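Local coordinates for protein cellulase (PDB 6XSO) that probably cleaves internal beta-1,4 linkages in cellulose and related plant polysaccharides such as xylan, as a broad-specificity endoglucanase of glycoside hydrolase family 5, at residues 27-32 with 76-81; 38-43 with 80-85. One frame throughout, in Å; residues are numbered along the deposited sequence.

Contact 1: 27-32 with 76-81; sequences KNMGVG and FGAIRV
Val31 and Gly77 join the two backbones through a single direct hydrogen bond, Gly77 N to Val31 O at 2.9 Å, with a nearly straight N-H...O angle of 172°. The same carbonyl also draws in the CA of Phe76, and two more CA-H...O contacts flank the bond: Gly77 CA lies 3.2 Å from Met29 O, and Gly32 CA lies 3.1 Å from Ala78 O. Backbone this close leaves little space for side chains. A CB on Gly77 would run into Met29 O, and one on Gly32 would press against Ala78 O. Ala78 N is buried here without a hydrogen-bond partner. Water 1 donates to both Asn28 O and Gly77 O, at 2.7 and 2.8 Å respectively, bridging helix 22-28 to the backbone of Gly77.

The side chains add two small apolar touches. Met29 CB meets Ala78 CB at 3.9 Å; beyond CG the methionine runs on extended and leaves Ala78 behind. Phe76 has CG anti to its own carbonyl carbon (chi1 -72°), which carries the ring at an angle across the Val31 side chain: CD1 lies 4.0 Å from Val31 CG2, and CE1 brings the ring edge to Gly32 O, which lies near the ring plane.

The side chains then part. Met29 and Ala78 reach Tyr116 of strand 116-119 and Phe347 of strand 345-349, inside the barrel near its N-terminal end, where they probably help to fill it, whereas Val31 and Phe76 both pack against Ile372 of helix 366-377 on its outside. Strand 31-34 thus sits between strands 78-81 and 345-349, with Gly32 bonded through its backbone to Thr346 and Tyr348, just where helix 22-28 hands over to the first barrel strand.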
ATOM      1  N   LYS A  27       2.289 -10.427  10.481  1.00 22.01           N
ATOM      2  CA  LYS A  27       2.206 -10.348  11.936  1.00 22.87           C
ATOM      3  C   LYS A  27       3.345  -9.517  12.512  1.00 23.84           C
ATOM      4  O   LYS A  27       3.140  -8.708  13.429  1.00 25.02           O
ATOM      5  CB  LYS A  27       2.249 -11.760  12.523  1.00 23.62           C
ATOM      6  CG  LYS A  27       2.365 -11.832  14.039  1.00 33.44           C
ATOM      7  CD  LYS A  27       2.492 -13.286  14.499  1.00 47.31           C
ATOM      8  CE  LYS A  27       2.787 -13.393  15.997  1.00 63.30           C
ATOM      9  NZ  LYS A  27       4.118 -12.815  16.359  1.00 74.46           N
ATOM     10  N   ASN A  28       4.561  -9.713  12.003  1.00 22.15           N
ATOM     11  CA  ASN A  28       5.728  -9.075  12.604  1.00 23.31           C
ATOM     12  C   ASN A  28       5.828  -7.593  12.264  1.00 23.68           C
ATOM     13  O   ASN A  28       6.605  -6.881  12.914  1.00 24.40           O
ATOM     14  CB  ASN A  28       7.017  -9.785  12.194  1.00 23.77           C
ATOM     15  CG  ASN A  28       7.144 -11.147  12.807  1.00 25.86           C
ATOM     16  OD1 ASN A  28       6.585 -11.411  13.864  1.00 28.94           O
ATOM     17  ND2 ASN A  28       7.901 -12.019  12.162  1.00 25.05           N
ATOM     18  N   MET A  29       5.069  -7.124  11.270  1.00 23.24           N
ATOM     19  CA  MET A  29       5.056  -5.704  10.947  1.00 23.48           C
ATOM     20  C   MET A  29       4.528  -4.841  12.093  1.00 22.71           C
ATOM     21  O   MET A  29       4.865  -3.652  12.172  1.00 21.52           O
ATOM     22  CB  MET A  29       4.169  -5.451   9.739  1.00 20.05           C
ATOM     23  CG  MET A  29       4.771  -5.873   8.421  1.00 22.72           C
ATOM     24  SD  MET A  29       3.574  -5.884   7.072  1.00 21.16           S
ATOM     25  CE  MET A  29       4.594  -6.520   5.736  1.00 24.01           C
ATOM     26  N   GLY A  30       3.744  -5.404  13.005  1.00 21.79           N
ATOM     27  CA  GLY A  30       3.206  -4.579  14.076  1.00 22.75           C
ATOM     28  C   GLY A  30       2.219  -3.561  13.531  1.00 19.79           C
ATOM     29  O   GLY A  30       1.320  -3.889  12.746  1.00 21.59           O
ATOM     30  N   VAL A  31       2.389  -2.308  13.956  1.00 21.67           N
ATOM     31  CA  VAL A  31       1.631  -1.190  13.411  1.00 20.16           C
ATOM     32  C   VAL A  31       2.536  -0.394  12.484  1.00 19.29           C
ATOM     33  O   VAL A  31       3.691  -0.117  12.820  1.00 20.15           O
ATOM     34  CB  VAL A  31       1.003  -0.261  14.468  1.00 23.80           C
ATOM     35  CG1 VAL A  31      -0.225  -0.919  15.049  1.00 25.78           C
ATOM     36  CG2 VAL A  31       2.011   0.143  15.531  1.00 24.49           C
ATOM     37  N   GLY A  32       1.982  -0.010  11.330  1.00 19.54           N
ATOM     38  CA  GLY A  32       2.723   0.674  10.294  1.00 20.43           C
ATOM     39  C   GLY A  32       2.203   2.078  10.020  1.00 20.57           C
ATOM     40  O   GLY A  32       1.154   2.496  10.516  1.00 20.16           O
ATOM     41  N   PHE A  76       6.331   1.936  16.071  1.00 20.62           N
ATOM     42  CA  PHE A  76       5.960   1.474  14.749  1.00 21.02           C
ATOM     43  C   PHE A  76       6.967   0.447  14.254  1.00 21.26           C
ATOM     44  O   PHE A  76       8.164   0.494  14.578  1.00 22.25           O
ATOM     45  CB  PHE A  76       5.816   2.674  13.803  1.00 20.93           C
ATOM     46  CG  PHE A  76       4.587   3.491  14.100  1.00 19.72           C
ATOM     47  CD1 PHE A  76       3.398   3.240  13.432  1.00 20.91           C
ATOM     48  CD2 PHE A  76       4.591   4.423  15.109  1.00 20.57           C
ATOM     49  CE1 PHE A  76       2.251   3.941  13.729  1.00 21.44           C
ATOM     50  CE2 PHE A  76       3.448   5.124  15.421  1.00 23.12           C
ATOM     51  CZ  PHE A  76       2.278   4.891  14.728  1.00 23.09           C
ATOM     52  N   GLY A  77       6.452  -0.502  13.471  1.00 21.03           N
ATOM     53  CA  GLY A  77       7.238  -1.642  13.046  1.00 21.11           C
ATOM     54  C   GLY A  77       7.432  -1.757  11.551  1.00 23.26           C
ATOM     55  O   GLY A  77       8.134  -2.664  11.091  1.00 20.54           O
ATOM     56  N   ALA A  78       6.842  -0.840  10.791  1.00 19.04           N
ATOM     57  CA  ALA A  78       6.808  -0.968   9.341  1.00 18.67           C
ATOM     58  C   ALA A  78       6.418   0.368   8.738  1.00 19.06           C
ATOM     59  O   ALA A  78       5.635   1.117   9.329  1.00 20.36           O
ATOM     60  CB  ALA A  78       5.798  -2.053   8.923  1.00 21.57           C
ATOM     61  N   ILE A  79       6.974   0.649   7.558  1.00 20.27           N
ATOM     62  CA  ILE A  79       6.685   1.864   6.810  1.00 18.90           C
ATOM     63  C   ILE A  79       6.311   1.455   5.386  1.00 18.40           C
ATOM     64  O   ILE A  79       7.056   0.710   4.740  1.00 20.73           O
ATOM     65  CB  ILE A  79       7.892   2.819   6.788  1.00 18.63           C
ATOM     66  CG1 ILE A  79       8.443   3.131   8.190  1.00 20.82           C
ATOM     67  CG2 ILE A  79       7.525   4.119   6.050  1.00 21.16           C
ATOM     68  CD1 ILE A  79       7.528   3.951   9.092  1.00 20.00           C
ATOM     69  N   ARG A  80       5.160   1.935   4.906  1.00 18.31           N
ATOM     70  CA  ARG A  80       4.838   1.873   3.487  1.00 17.89           C
ATOM     71  C   ARG A  80       5.355   3.153   2.837  1.00 18.53           C
ATOM     72  O   ARG A  80       5.062   4.258   3.311  1.00 19.69           O
ATOM     73  CB  ARG A  80       3.331   1.720   3.253  1.00 18.27           C
ATOM     74  CG  ARG A  80       2.900   1.691   1.757  1.00 18.29           C
ATOM     75  CD  ARG A  80       1.556   1.105   1.664  1.00 19.19           C
ATOM     76  NE  ARG A  80       0.883   1.003   0.372  1.00 17.09           N
ATOM     77  CZ  ARG A  80      -0.047   1.839  -0.084  1.00 18.93           C
ATOM     78  NH1 ARG A  80      -0.304   2.987   0.534  1.00 18.83           N
ATOM     79  NH2 ARG A  80      -0.684   1.548  -1.208  1.00 18.43           N
ATOM     80  N   VAL A  81       6.108   2.992   1.751  1.00 19.36           N
ATOM     81  CA  VAL A  81       6.734   4.086   1.011  1.00 20.45           C
ATOM     82  C   VAL A  81       6.086   4.066  -0.372  1.00 19.49           C
ATOM     83  O   VAL A  81       6.602   3.415  -1.294  1.00 20.47           O
ATOM     84  CB  VAL A  81       8.261   3.922   0.954  1.00 20.03           C
ATOM     85  CG1 VAL A  81       8.892   5.024   0.103  1.00 21.63           C
ATOM     86  CG2 VAL A  81       8.848   3.972   2.376  1.00 21.68           C
TER
HETATM   87  O   HOH W   1       8.412  -4.821  12.851  1.00 27.30           O

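Contact 2: 38-43 with 80-85; sequences TLDAND and RVPVTW
Thr84 grips the turn around Leu39 and Asp40 with two hydrogen bonds. Its backbone N donates to Leu39 O at 3.1 Å along an almost straight N-H...O line (177°), and its hydroxyl OG1 donates to Asp40 O at 2.7 Å. With OG1 anti to Thr84's own carbonyl carbon (chi1 -61°), the hydroxyl faces Asp40 O, while CG2 rests 4.0 Å from Asn42 CB. Asn42 ND2 adds a weak bond to Asp40 O, and its OD1 is taken by Tyr86 OH.

Beside this polar grip, the Asp40 side chain runs along the proline ring of Pro82, both heading in one direction, with the carboxylate carbon CG of Asp40 3.7 Å from Pro82 CB. Leu39 turns off roughly at right angles to Asp40: its CB sits on Pro82 O at 3.5 Å, and its CD1 crosses to Val81 CG1 at 3.8 Å. Water 2 accepts from Leu39 N and donates to Pro82 O, spanning the two chains.

The next shell fixes the turn itself. Asp40 OD1 receives Thr38 N at 2.8 Å from above the carboxylate plane, and OD2 receives Asn37 N, so one side chain folds back to hold the backbone leading into it. An alanine here would probably leave both of those N-H groups without their acceptor and the turn freer to shift against Pro82. Leu39 O has a second donor in His54 NE2, while Trp99 of helix 97-111 backs both Leu39 and Val83.

Thr38 to Ala41 form a type I beta turn, closed by Ala41 N to Thr38 O. Here it braces the loop after the first strand of a TIM barrel against the loop after the second, at the C-terminal end of the strands, where family 5 enzymes carry their active site.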
ATOM      1  N   THR A  38       4.646  11.933  -0.864  1.00 22.32           N
ATOM      2  CA  THR A  38       6.099  12.133  -0.860  1.00 22.68           C
ATOM      3  C   THR A  38       6.659  11.576  -2.150  1.00 22.95           C
ATOM      4  O   THR A  38       6.561  12.230  -3.205  1.00 23.67           O
ATOM      5  CB  THR A  38       6.671  11.564   0.452  1.00 21.01           C
ATOM      6  OG1 THR A  38       5.992  12.174   1.569  1.00 23.36           O
ATOM      7  CG2 THR A  38       8.142  11.909   0.572  1.00 23.35           C
ATOM      8  N   LEU A  39       7.193  10.350  -2.163  1.00 23.17           N
ATOM      9  CA  LEU A  39       7.675   9.812  -3.440  1.00 22.14           C
ATOM     10  C   LEU A  39       6.532   9.456  -4.385  1.00 20.95           C
ATOM     11  O   LEU A  39       6.775   9.223  -5.578  1.00 21.72           O
ATOM     12  CB  LEU A  39       8.561   8.592  -3.202  1.00 23.12           C
ATOM     13  CG  LEU A  39       9.722   8.792  -2.220  1.00 25.32           C
ATOM     14  CD1 LEU A  39      10.620   7.561  -2.135  1.00 24.50           C
ATOM     15  CD2 LEU A  39      10.547  10.024  -2.581  1.00 24.90           C
ATOM     16  N   ASP A  40       5.298   9.417  -3.870  1.00 22.00           N
ATOM     17  CA  ASP A  40       4.093   9.256  -4.681  1.00 21.61           C
ATOM     18  C   ASP A  40       3.567  10.567  -5.256  1.00 23.58           C
ATOM     19  O   ASP A  40       2.693  10.534  -6.132  1.00 22.30           O
ATOM     20  CB  ASP A  40       2.986   8.578  -3.853  1.00 21.09           C
ATOM     21  CG  ASP A  40       2.838   9.158  -2.412  1.00 23.83           C
ATOM     22  OD1 ASP A  40       3.852   9.448  -1.740  1.00 22.23           O
ATOM     23  OD2 ASP A  40       1.673   9.292  -1.950  1.00 21.40           O
ATOM     24  N   ALA A  41       4.072  11.709  -4.810  1.00 22.64           N
ATOM     25  CA  ALA A  41       3.584  12.975  -5.332  1.00 22.66           C
ATOM     26  C   ALA A  41       3.864  13.082  -6.826  1.00 26.30           C
ATOM     27  O   ALA A  41       4.866  12.574  -7.335  1.00 25.33           O
ATOM     28  CB  ALA A  41       4.260  14.144  -4.616  1.00 25.88           C
ATOM     29  N   ASN A  42       2.967  13.762  -7.532  1.00 25.19           N
ATOM     30  CA  ASN A  42       3.096  13.908  -8.976  1.00 25.60           C
ATOM     31  C   ASN A  42       2.261  15.094  -9.429  1.00 25.41           C
ATOM     32  O   ASN A  42       1.277  15.461  -8.778  1.00 28.64           O
ATOM     33  CB  ASN A  42       2.674  12.616  -9.701  1.00 26.63           C
ATOM     34  CG  ASN A  42       1.181  12.350  -9.622  1.00 25.72           C
ATOM     35  OD1 ASN A  42       0.457  12.590 -10.596  1.00 27.69           O
ATOM     36  ND2 ASN A  42       0.716  11.853  -8.481  1.00 24.22           N
ATOM     37  N   ASP A  43       2.655  15.671 -10.557  1.00 26.10           N
ATOM     38  CA  ASP A  43       1.916  16.767 -11.177  1.00 27.26           C
ATOM     39  C   ASP A  43       2.078  16.616 -12.681  1.00 28.94           C
ATOM     40  O   ASP A  43       3.147  16.903 -13.223  1.00 31.99           O
ATOM     41  CB  ASP A  43       2.457  18.105 -10.698  1.00 32.25           C
ATOM     42  CG  ASP A  43       1.703  19.285 -11.268  1.00 38.05           C
ATOM     43  OD1 ASP A  43       0.944  19.105 -12.247  1.00 35.37           O
ATOM     44  OD2 ASP A  43       1.887  20.401 -10.736  1.00 42.72           O
ATOM     45  N   ARG A  80       5.160   1.935   4.906  1.00 18.31           N
ATOM     46  CA  ARG A  80       4.838   1.873   3.487  1.00 17.89           C
ATOM     47  C   ARG A  80       5.355   3.153   2.837  1.00 18.53           C
ATOM     48  O   ARG A  80       5.062   4.258   3.311  1.00 19.69           O
ATOM     49  CB  ARG A  80       3.331   1.720   3.253  1.00 18.27           C
ATOM     50  CG  ARG A  80       2.900   1.691   1.757  1.00 18.29           C
ATOM     51  CD  ARG A  80       1.556   1.105   1.664  1.00 19.19           C
ATOM     52  NE  ARG A  80       0.883   1.003   0.372  1.00 17.09           N
ATOM     53  CZ  ARG A  80      -0.047   1.839  -0.084  1.00 18.93           C
ATOM     54  NH1 ARG A  80      -0.304   2.987   0.534  1.00 18.83           N
ATOM     55  NH2 ARG A  80      -0.684   1.548  -1.208  1.00 18.43           N
ATOM     56  N   VAL A  81       6.108   2.992   1.751  1.00 19.36           N
ATOM     57  CA  VAL A  81       6.734   4.086   1.011  1.00 20.45           C
ATOM     58  C   VAL A  81       6.086   4.066  -0.372  1.00 19.49           C
ATOM     59  O   VAL A  81       6.602   3.415  -1.294  1.00 20.47           O
ATOM     60  CB  VAL A  81       8.261   3.922   0.954  1.00 20.03           C
ATOM     61  CG1 VAL A  81       8.892   5.024   0.103  1.00 21.63           C
ATOM     62  CG2 VAL A  81       8.848   3.972   2.376  1.00 21.68           C
ATOM     63  N   PRO A  82       4.952   4.733  -0.556  1.00 19.23           N
ATOM     64  CA  PRO A  82       4.350   4.788  -1.893  1.00 18.77           C
ATOM     65  C   PRO A  82       5.248   5.531  -2.866  1.00 18.83           C
ATOM     66  O   PRO A  82       5.842   6.559  -2.539  1.00 20.29           O
ATOM     67  CB  PRO A  82       3.045   5.560  -1.680  1.00 22.61           C
ATOM     68  CG  PRO A  82       2.900   5.761  -0.245  1.00 26.20           C
ATOM     69  CD  PRO A  82       4.192   5.503   0.439  1.00 19.61           C
ATOM     70  N   VAL A  83       5.320   5.022  -4.093  1.00 19.27           N
ATOM     71  CA  VAL A  83       6.149   5.634  -5.123  1.00 20.39           C
ATOM     72  C   VAL A  83       5.340   5.727  -6.408  1.00 20.77           C
ATOM     73  O   VAL A  83       4.732   4.737  -6.832  1.00 20.55           O
ATOM     74  CB  VAL A  83       7.442   4.834  -5.399  1.00 19.16           C
ATOM     75  CG1 VAL A  83       8.310   5.548  -6.414  1.00 20.46           C
ATOM     76  CG2 VAL A  83       8.242   4.607  -4.155  1.00 20.59           C
ATOM     77  N   THR A  84       5.375   6.898  -7.049  1.00 20.84           N
ATOM     78  CA  THR A  84       4.776   7.119  -8.362  1.00 21.14           C
ATOM     79  C   THR A  84       5.885   7.249  -9.392  1.00 22.86           C
ATOM     80  O   THR A  84       6.807   8.057  -9.223  1.00 23.42           O
ATOM     81  CB  THR A  84       3.877   8.359  -8.352  1.00 21.23           C
ATOM     82  OG1 THR A  84       2.808   8.156  -7.411  1.00 22.06           O
ATOM     83  CG2 THR A  84       3.314   8.638  -9.763  1.00 23.10           C
ATOM     84  N   TRP A  85       5.790   6.460 -10.465  1.00 21.60           N
ATOM     85  CA  TRP A  85       6.922   6.264 -11.355  1.00 23.65           C
ATOM     86  C   TRP A  85       6.827   6.968 -12.705  1.00 25.33           C
ATOM     87  O   TRP A  85       7.868   7.181 -13.332  1.00 25.46           O
ATOM     88  CB  TRP A  85       7.165   4.760 -11.598  1.00 23.70           C
ATOM     89  CG  TRP A  85       7.407   3.996 -10.330  1.00 22.71           C
ATOM     90  CD1 TRP A  85       6.464   3.427  -9.533  1.00 23.30           C
ATOM     91  CD2 TRP A  85       8.680   3.721  -9.714  1.00 23.10           C
ATOM     92  NE1 TRP A  85       7.062   2.828  -8.443  1.00 22.44           N
ATOM     93  CE2 TRP A  85       8.418   2.984  -8.536  1.00 20.81           C
ATOM     94  CE3 TRP A  85      10.006   4.021 -10.040  1.00 25.35           C
ATOM     95  CZ2 TRP A  85       9.426   2.524  -7.706  1.00 22.88           C
ATOM     96  CZ3 TRP A  85      11.014   3.583  -9.186  1.00 25.43           C
ATOM     97  CH2 TRP A  85      10.710   2.858  -8.022  1.00 23.18           C
TER
HETATM   98  O   HOH W   2       6.700   8.099  -0.367  1.00 20.65           O

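Overall arrangement
Along the chain the segments come in the order 27-32, 38-43, 76-81 and 80-85, the last two overlapping at Arg80 and Val81. Strand 78-81 therefore serves both contacts, whose centres are 18 Å apart. Contact 1 sits where strands 31-34 and 78-81 enter the eight-stranded parallel barrel; contact 2 joins the loops that leave these same neighbours at the other end. The first two beta-alpha units are thus tied together at both ends of their strands. Between the two contacts, Arg80 forms salt bridges with Glu171 and Glu308, linking the second strand to the fourth and seventh near the end where the active site is expected.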